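PDB 4K82: Lv-ranaspumin (Lv-RSN-1) from Leptodactylus vastus, which is a surfactant protein of the frog's foam nest, where it probably helps to form or stabilise the foam by acting at the air-water interface. Local coordinates for residues A[123-128]-A[166-171]; A[114-119]-A[204-209]; A[135-140]-A[160-165]. All coordinates share one frame; numbering follows the deposited sequence. Where two conformers were deposited one is given.

Contact 1. Residues A[123-128]-A[166-171]; sequences NKCLPK and LPCVLG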
# COMPACT_ATOMS: atom_id res chain seq x y z
N ASN A 123 -6.71 -10.83 -1.31
CA ASN A 123 -7.04 -10.98 -2.74
C ASN A 123 -5.86 -11.47 -3.58
O ASN A 123 -5.91 -11.41 -4.82
CB ASN A 123 -7.56 -9.66 -3.30
CG ASN A 123 -8.85 -9.22 -2.64
OD1 ASN A 123 -9.61 -10.04 -2.12
ND2 ASN A 123 -9.12 -7.92 -2.67
N LYS A 124 -4.81 -11.93 -2.91
CA LYS A 124 -3.63 -12.46 -3.56
C LYS A 124 -2.87 -11.39 -4.36
O LYS A 124 -2.28 -11.67 -5.40
CB LYS A 124 -3.97 -13.66 -4.45
CG LYS A 124 -4.81 -14.73 -3.76
CD LYS A 124 -4.14 -15.24 -2.50
CE LYS A 124 -4.91 -16.40 -1.89
NZ LYS A 124 -6.34 -16.06 -1.65
N CYS A 125 -2.87 -10.17 -3.84
CA CYS A 125 -2.17 -9.06 -4.51
C CYS A 125 -0.70 -8.91 -4.13
O CYS A 125 -0.06 -7.97 -4.59
CB CYS A 125 -2.85 -7.73 -4.20
SG CYS A 125 -4.48 -7.57 -4.91
N LEU A 126 -0.17 -9.79 -3.29
CA LEU A 126 1.24 -9.67 -2.89
C LEU A 126 2.24 -9.42 -4.04
O LEU A 126 3.03 -8.49 -3.96
CB LEU A 126 1.68 -10.85 -2.02
CG LEU A 126 3.14 -10.78 -1.62
CD1 LEU A 126 3.37 -9.65 -0.64
CD2 LEU A 126 3.60 -12.11 -1.05
N PRO A 127 2.21 -10.24 -5.12
CA PRO A 127 3.17 -10.01 -6.21
C PRO A 127 3.17 -8.59 -6.75
O PRO A 127 4.22 -8.11 -7.21
CB PRO A 127 2.70 -10.99 -7.29
CG PRO A 127 2.07 -12.09 -6.53
CD PRO A 127 1.38 -11.44 -5.37
N LYS A 128 2.02 -7.91 -6.71
CA LYS A 128 1.93 -6.53 -7.17
C LYS A 128 2.31 -5.50 -6.09
O LYS A 128 2.85 -4.43 -6.41
CB LYS A 128 0.52 -6.25 -7.71
CG LYS A 128 0.23 -6.88 -9.08
CD LYS A 128 0.81 -6.06 -10.22
CE LYS A 128 0.71 -6.78 -11.56
NZ LYS A 128 -0.69 -6.98 -12.02
N LEU A 166 -4.35 -4.28 -12.28
CA LEU A 166 -4.28 -4.94 -10.99
C LEU A 166 -5.41 -5.97 -10.83
O LEU A 166 -6.27 -5.81 -9.97
CB LEU A 166 -4.33 -3.91 -9.86
CG LEU A 166 -3.97 -4.37 -8.45
CD1 LEU A 166 -2.47 -4.53 -8.29
CD2 LEU A 166 -4.52 -3.41 -7.41
N PRO A 167 -5.39 -7.05 -11.65
CA PRO A 167 -6.50 -8.01 -11.71
C PRO A 167 -6.70 -8.82 -10.44
O PRO A 167 -7.79 -9.33 -10.20
CB PRO A 167 -6.11 -8.93 -12.87
CG PRO A 167 -4.63 -8.81 -12.99
CD PRO A 167 -4.32 -7.39 -12.61
N CYS A 168 -5.65 -8.94 -9.63
CA CYS A 168 -5.75 -9.63 -8.36
C CYS A 168 -6.87 -9.07 -7.46
O CYS A 168 -7.53 -9.83 -6.74
CB CYS A 168 -4.40 -9.59 -7.64
SG CYS A 168 -3.43 -8.08 -7.93
N VAL A 169 -7.11 -7.77 -7.54
CA VAL A 169 -8.15 -7.14 -6.71
C VAL A 169 -9.55 -7.58 -7.12
O VAL A 169 -10.49 -7.47 -6.33
CB VAL A 169 -8.04 -5.59 -6.71
CG1 VAL A 169 -8.88 -5.00 -7.82
CG2 VAL A 169 -8.51 -5.04 -5.38
N LEU A 170 -9.69 -8.11 -8.33
CA LEU A 170 -10.97 -8.64 -8.79
C LEU A 170 -11.32 -9.94 -8.05
O LEU A 170 -12.46 -10.41 -8.10
CB LEU A 170 -10.96 -8.88 -10.30
CG LEU A 170 -10.50 -7.72 -11.18
CD1 LEU A 170 -10.53 -8.09 -12.66
CD2 LEU A 170 -11.35 -6.49 -10.92
N GLY A 171 -10.33 -10.53 -7.40
CA GLY A 171 -10.55 -11.72 -6.59
C GLY A 171 -11.02 -12.94 -7.36
O GLY A 171 -11.82 -13.72 -6.85
O HOH W 1 -2.55 -8.74 -10.27
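Covalent chemistry dominates this contact: C125 and C168 form a disulfide between the loop that follows helix 107-121 and the short 3-10 turn 167-170. C168 exists in two conformers. In one of them its SG lies 3.2 Å from C125 SG, too far for a bond, with chi1 at an unstaggered 34°; the bonded state presumably belongs to the other. C125 is well staggered, its SG anti to its own carbonyl carbon.

The polar links run through K128 and a water. K128 NZ donates to the water at 3.1 Å, and the backbone N of C168 donates to the same oxygen at 3.2 Å; K128 NZ also makes a hydrogen bond to R165 O. In contrast, N123 O and C168 O, both acceptors, face each other at 3.0 Å without a bond.

Apolar packing comes from the stem of K128, which bends at chi2 and slides past L166 in the opposite direction. K128 CB and L166 CD1 meet tightly at 3.5 Å, while M120 packs on C125, L166 and V169.

With its positive phi, K124 is the C-prime residue of a Schellman motif that ends helix 107-121, C125 N reaching M120 O and K124 N reaching L121 O, so that the disulfide cysteine C125 is itself part of the helix-ending motif.

Contact 2. Residues A[114-119]-A[204-209]; sequences CDVTKK and LVLCPN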
# COMPACT_ATOMS: atom_id res chain seq x y z
N CYS A 114 -2.68 0.25 6.51
CA CYS A 114 -2.44 -1.11 6.96
C CYS A 114 -3.67 -1.99 6.72
O CYS A 114 -3.56 -3.11 6.22
CB CYS A 114 -2.09 -1.08 8.45
SG CYS A 114 -1.24 -2.55 9.06
N ASP A 115 -4.84 -1.47 7.07
CA ASP A 115 -6.09 -2.21 6.86
C ASP A 115 -6.33 -2.51 5.38
O ASP A 115 -6.71 -3.63 5.02
CB ASP A 115 -7.27 -1.47 7.49
CG ASP A 115 -7.23 -1.48 9.02
OD1 ASP A 115 -6.41 -2.24 9.59
OD2 ASP A 115 -8.01 -0.73 9.64
N VAL A 116 -6.09 -1.53 4.51
CA VAL A 116 -6.19 -1.74 3.08
C VAL A 116 -5.22 -2.80 2.59
O VAL A 116 -5.57 -3.67 1.79
CB VAL A 116 -5.98 -0.43 2.30
CG1 VAL A 116 -5.65 -0.71 0.84
CG2 VAL A 116 -7.21 0.45 2.42
N THR A 117 -3.98 -2.73 3.08
CA THR A 117 -2.97 -3.68 2.68
C THR A 117 -3.38 -5.11 3.04
O THR A 117 -3.19 -6.04 2.26
CB THR A 117 -1.58 -3.33 3.29
OG1 THR A 117 -1.18 -2.03 2.84
CG2 THR A 117 -0.51 -4.34 2.90
N LYS A 118 -3.98 -5.26 4.22
CA LYS A 118 -4.46 -6.56 4.66
C LYS A 118 -5.51 -7.11 3.69
O LYS A 118 -5.44 -8.27 3.28
CB LYS A 118 -5.03 -6.49 6.08
CG LYS A 118 -3.97 -6.24 7.13
CD LYS A 118 -4.60 -5.85 8.45
CE LYS A 118 -5.39 -7.00 9.03
NZ LYS A 118 -6.16 -6.61 10.25
N LYS A 119 -6.45 -6.26 3.30
CA LYS A 119 -7.48 -6.65 2.36
C LYS A 119 -6.93 -7.02 0.98
O LYS A 119 -7.38 -7.97 0.35
CB LYS A 119 -8.55 -5.56 2.27
CG LYS A 119 -9.44 -5.53 3.51
CD LYS A 119 -10.24 -4.25 3.58
CE LYS A 119 -10.87 -4.06 4.94
NZ LYS A 119 -11.92 -5.09 5.20
N LEU A 204 -16.42 1.46 0.60
CA LEU A 204 -16.27 1.44 2.05
C LEU A 204 -14.83 1.61 2.52
O LEU A 204 -14.58 2.06 3.64
CB LEU A 204 -16.81 0.12 2.63
CG LEU A 204 -18.33 -0.09 2.63
CD1 LEU A 204 -18.64 -1.50 3.10
CD2 LEU A 204 -18.99 0.94 3.53
N VAL A 205 -13.88 1.24 1.66
CA VAL A 205 -12.49 1.11 2.08
C VAL A 205 -11.54 1.99 1.27
O VAL A 205 -10.88 2.89 1.81
CB VAL A 205 -12.04 -0.37 1.98
CG1 VAL A 205 -10.62 -0.52 2.42
CG2 VAL A 205 -12.96 -1.28 2.83
N LEU A 206 -11.48 1.76 -0.03
CA LEU A 206 -10.48 2.44 -0.86
C LEU A 206 -10.73 3.95 -1.04
O LEU A 206 -9.81 4.77 -0.88
CB LEU A 206 -10.34 1.75 -2.21
CG LEU A 206 -9.74 0.34 -2.17
CD1 LEU A 206 -9.89 -0.34 -3.52
CD2 LEU A 206 -8.26 0.41 -1.74
N CYS A 207 -11.95 4.32 -1.38
CA CYS A 207 -12.23 5.74 -1.57
C CYS A 207 -12.04 6.57 -0.29
O CYS A 207 -11.48 7.66 -0.33
CB CYS A 207 -13.59 5.97 -2.23
SG CYS A 207 -13.61 5.59 -4.03
N PRO A 208 -12.48 6.05 0.87
CA PRO A 208 -12.18 6.81 2.09
C PRO A 208 -10.68 6.92 2.36
O PRO A 208 -10.23 7.95 2.86
CB PRO A 208 -12.88 6.00 3.18
CG PRO A 208 -14.01 5.35 2.47
CD PRO A 208 -13.45 4.96 1.13
N ASN A 209 -9.92 5.88 2.03
CA ASN A 209 -8.47 5.92 2.23
C ASN A 209 -7.81 6.96 1.36
O ASN A 209 -6.97 7.74 1.83
CB ASN A 209 -7.86 4.54 1.97
CG ASN A 209 -6.37 4.47 2.27
OD1 ASN A 209 -5.83 5.24 3.08
ND2 ASN A 209 -5.69 3.52 1.63
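Helices 107-121 and 196-212 meet here at a distance of 10.3 Å between the local axes, their directions 141° apart. The apolar part centres on V116, whose two methyls divide the work. CG2, anti to the carbonyl carbon, touches V205 CG1 at 3.5 Å as the two valines slide past each other in opposite senses. CG1, anti to the backbone N, meets L206 CD2 at 3.8 Å, the leucine crossing it at about a right angle; beyond that, L206 packs on F137, L138 and L141 of helix 133-144. At the solvent side, K119 approaches V205 tip to tip and lays its CD 3.9 Å from V205 CG1.

The polar element is N209, its CG anti to the backbone N (chi1 -176°), so that the amide reaches across to V116. ND2 stands 3.5 Å from V116 CG2. Helix 204-209 itself is irregular, with a wider pi-type turn at 204-206 and a kink where P208 has no N-H to give to the turn before.

The contact is thus held by apolar van der Waals packing, chiefly of methyl groups, with the aliphatic stem of K119 and the amide of N209 joining in. N209 ND2 is buried with no hydrogen-bond partner in the model, which probably carries an energetic cost.

Contact 3. Residues A[135-140]-A[160-165]; sequences VKFLKD and KIILER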
# COMPACT_ATOMS: atom_id res chain seq x y z
N VAL A 135 0.67 1.84 -4.16
CA VAL A 135 0.56 3.29 -4.06
C VAL A 135 0.10 3.89 -5.40
O VAL A 135 -0.70 4.83 -5.41
CB VAL A 135 1.88 3.93 -3.59
CG1 VAL A 135 1.75 5.45 -3.51
CG2 VAL A 135 2.28 3.37 -2.23
N LYS A 136 0.59 3.32 -6.50
CA LYS A 136 0.17 3.72 -7.86
C LYS A 136 -1.34 3.56 -8.05
O LYS A 136 -2.00 4.38 -8.69
CB LYS A 136 0.86 2.82 -8.89
CG LYS A 136 2.13 3.38 -9.50
CD LYS A 136 2.55 2.55 -10.73
CE LYS A 136 1.51 2.62 -11.86
NZ LYS A 136 0.46 1.55 -11.77
N PHE A 137 -1.86 2.46 -7.52
CA PHE A 137 -3.28 2.14 -7.59
C PHE A 137 -4.09 3.18 -6.82
O PHE A 137 -5.14 3.67 -7.30
CB PHE A 137 -3.47 0.73 -7.03
CG PHE A 137 -4.91 0.28 -6.94
CD1 PHE A 137 -5.72 0.21 -8.06
CD2 PHE A 137 -5.42 -0.15 -5.73
CE1 PHE A 137 -7.03 -0.23 -7.97
CE2 PHE A 137 -6.72 -0.61 -5.63
CZ PHE A 137 -7.53 -0.64 -6.75
N LEU A 138 -3.61 3.55 -5.64
CA LEU A 138 -4.30 4.53 -4.83
C LEU A 138 -4.29 5.89 -5.52
O LEU A 138 -5.30 6.60 -5.49
CB LEU A 138 -3.70 4.62 -3.43
CG LEU A 138 -3.69 3.33 -2.62
CD1 LEU A 138 -2.97 3.58 -1.31
CD2 LEU A 138 -5.11 2.86 -2.37
N LYS A 139 -3.16 6.24 -6.13
CA LYS A 139 -3.06 7.49 -6.89
C LYS A 139 -4.09 7.55 -8.01
O LYS A 139 -4.78 8.56 -8.18
CB LYS A 139 -1.65 7.65 -7.47
CG LYS A 139 -0.55 7.90 -6.46
CD LYS A 139 0.80 7.85 -7.17
CE LYS A 139 1.96 8.07 -6.22
NZ LYS A 139 2.15 9.50 -5.90
N ASP A 140 -4.20 6.48 -8.79
CA ASP A 140 -5.17 6.43 -9.88
C ASP A 140 -6.61 6.55 -9.37
O ASP A 140 -7.43 7.25 -9.96
CB ASP A 140 -5.03 5.12 -10.66
CG ASP A 140 -3.82 5.11 -11.55
OD1 ASP A 140 -3.51 6.18 -12.12
OD2 ASP A 140 -3.17 4.04 -11.68
N LYS A 160 -12.14 0.55 -15.30
CA LYS A 160 -11.83 -0.62 -16.11
C LYS A 160 -10.34 -0.68 -16.46
O LYS A 160 -9.71 -1.73 -16.36
CB LYS A 160 -12.67 -0.61 -17.39
CG LYS A 160 -12.83 -1.96 -18.05
CD LYS A 160 -13.86 -1.91 -19.18
CE LYS A 160 -15.11 -1.13 -18.78
NZ LYS A 160 -16.30 -1.47 -19.61
N ILE A 161 -9.80 0.46 -16.87
CA ILE A 161 -8.39 0.57 -17.21
C ILE A 161 -7.53 0.29 -15.98
O ILE A 161 -6.53 -0.44 -16.05
CB ILE A 161 -8.07 1.98 -17.75
CG1 ILE A 161 -8.66 2.13 -19.16
CG2 ILE A 161 -6.57 2.25 -17.74
CD1 ILE A 161 -8.74 3.57 -19.64
N ILE A 162 -7.93 0.85 -14.85
CA ILE A 162 -7.16 0.70 -13.62
C ILE A 162 -7.13 -0.74 -13.14
O ILE A 162 -6.07 -1.28 -12.79
CB ILE A 162 -7.70 1.62 -12.50
CG1 ILE A 162 -7.41 3.09 -12.84
CG2 ILE A 162 -7.08 1.26 -11.14
CD1 ILE A 162 -8.26 4.08 -12.05
N LEU A 163 -8.30 -1.38 -13.11
CA LEU A 163 -8.38 -2.75 -12.60
C LEU A 163 -7.68 -3.74 -13.50
O LEU A 163 -7.23 -4.79 -13.04
CB LEU A 163 -9.82 -3.17 -12.38
CG LEU A 163 -10.57 -2.33 -11.35
CD1 LEU A 163 -12.02 -2.77 -11.28
CD2 LEU A 163 -9.91 -2.40 -9.98
N GLU A 164 -7.61 -3.42 -14.79
CA GLU A 164 -6.97 -4.31 -15.74
C GLU A 164 -5.48 -4.49 -15.43
O GLU A 164 -4.90 -5.54 -15.72
CB GLU A 164 -7.17 -3.83 -17.17
CG GLU A 164 -7.08 -4.96 -18.16
CD GLU A 164 -7.39 -4.53 -19.57
OE1 GLU A 164 -7.05 -3.39 -19.92
OE2 GLU A 164 -7.99 -5.35 -20.31
N ARG A 165 -4.88 -3.48 -14.81
CA ARG A 165 -3.47 -3.55 -14.43
C ARG A 165 -3.27 -4.20 -13.06
O ARG A 165 -2.17 -4.63 -12.71
CB ARG A 165 -2.84 -2.15 -14.44
CG ARG A 165 -3.09 -1.37 -15.72
CD ARG A 165 -2.48 0.01 -15.61
NE ARG A 165 -2.77 0.61 -14.31
CZ ARG A 165 -3.43 1.75 -14.13
NH1 ARG A 165 -3.85 2.45 -15.17
NH2 ARG A 165 -3.65 2.19 -12.90
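Two partners grip K139 NZ, the best-held polar atom here: a salt bridge to D28 OD2 and a hydrogen bond to S216 O, neither of them in 160-165. They fasten helix 133-144, which with helix 152-165 forms an antiparallel helical hairpin, the local axes 10.7 Å apart and 174° from parallel.

Across the hairpin, D140 and R165 reach toward each other tip to tip in a salt bridge between OD2 and NH2. These two atoms are modelled too close together, so their exact places are less sure; the carboxylate comes to the edge of the guanidinium, the two planes turned 53° apart. K136 NZ, a like charge, sits 4.2 Å from R165 NE, a buried atom with no partner in the model; the D140 carboxylate probably offsets some of that repulsion.

Beneath the charges, I162 is the apolar centre. Its CG2 abuts the edge of the F137 ring, 3.5 Å from CE1 and near the ring plane, while CD1 extends the other branch to D140 CB at 3.7 Å. An alanine here would remove both branches and would probably loosen the hold on the F137 ring and on the stem of D140. L163 adds its CD2 obliquely to the ring, 4.1 Å from F137 CE1. On one face of the R165 guanidinium, offset toward the rim, lies I162 CA, 3.8 Å above the plane.

Overall arrangement
Along the chain the three contacts are concentric: 114-119, 123-128 and 135-140 come in order, then 160-165, 166-171 and 204-209 pair with them in reverse, so contact 3 is innermost and contact 2 outermost. Centres of contacts 1 and 3 lie about 11 Å apart, and contact 2 is about 14 Å from each. F137 packs on L166 of contact 1 and on L206 of contact 2, while L138 meets L206 and N209. Helix 133-144 thus bridges the helical packing of contact 2 and the disulfide-linked loops of contact 1. With C125-C168 in contact 1 and, in contact 2, C114 bonded to C38 and C207 to C146, the disulfides are consistent with a robust extracellular protein.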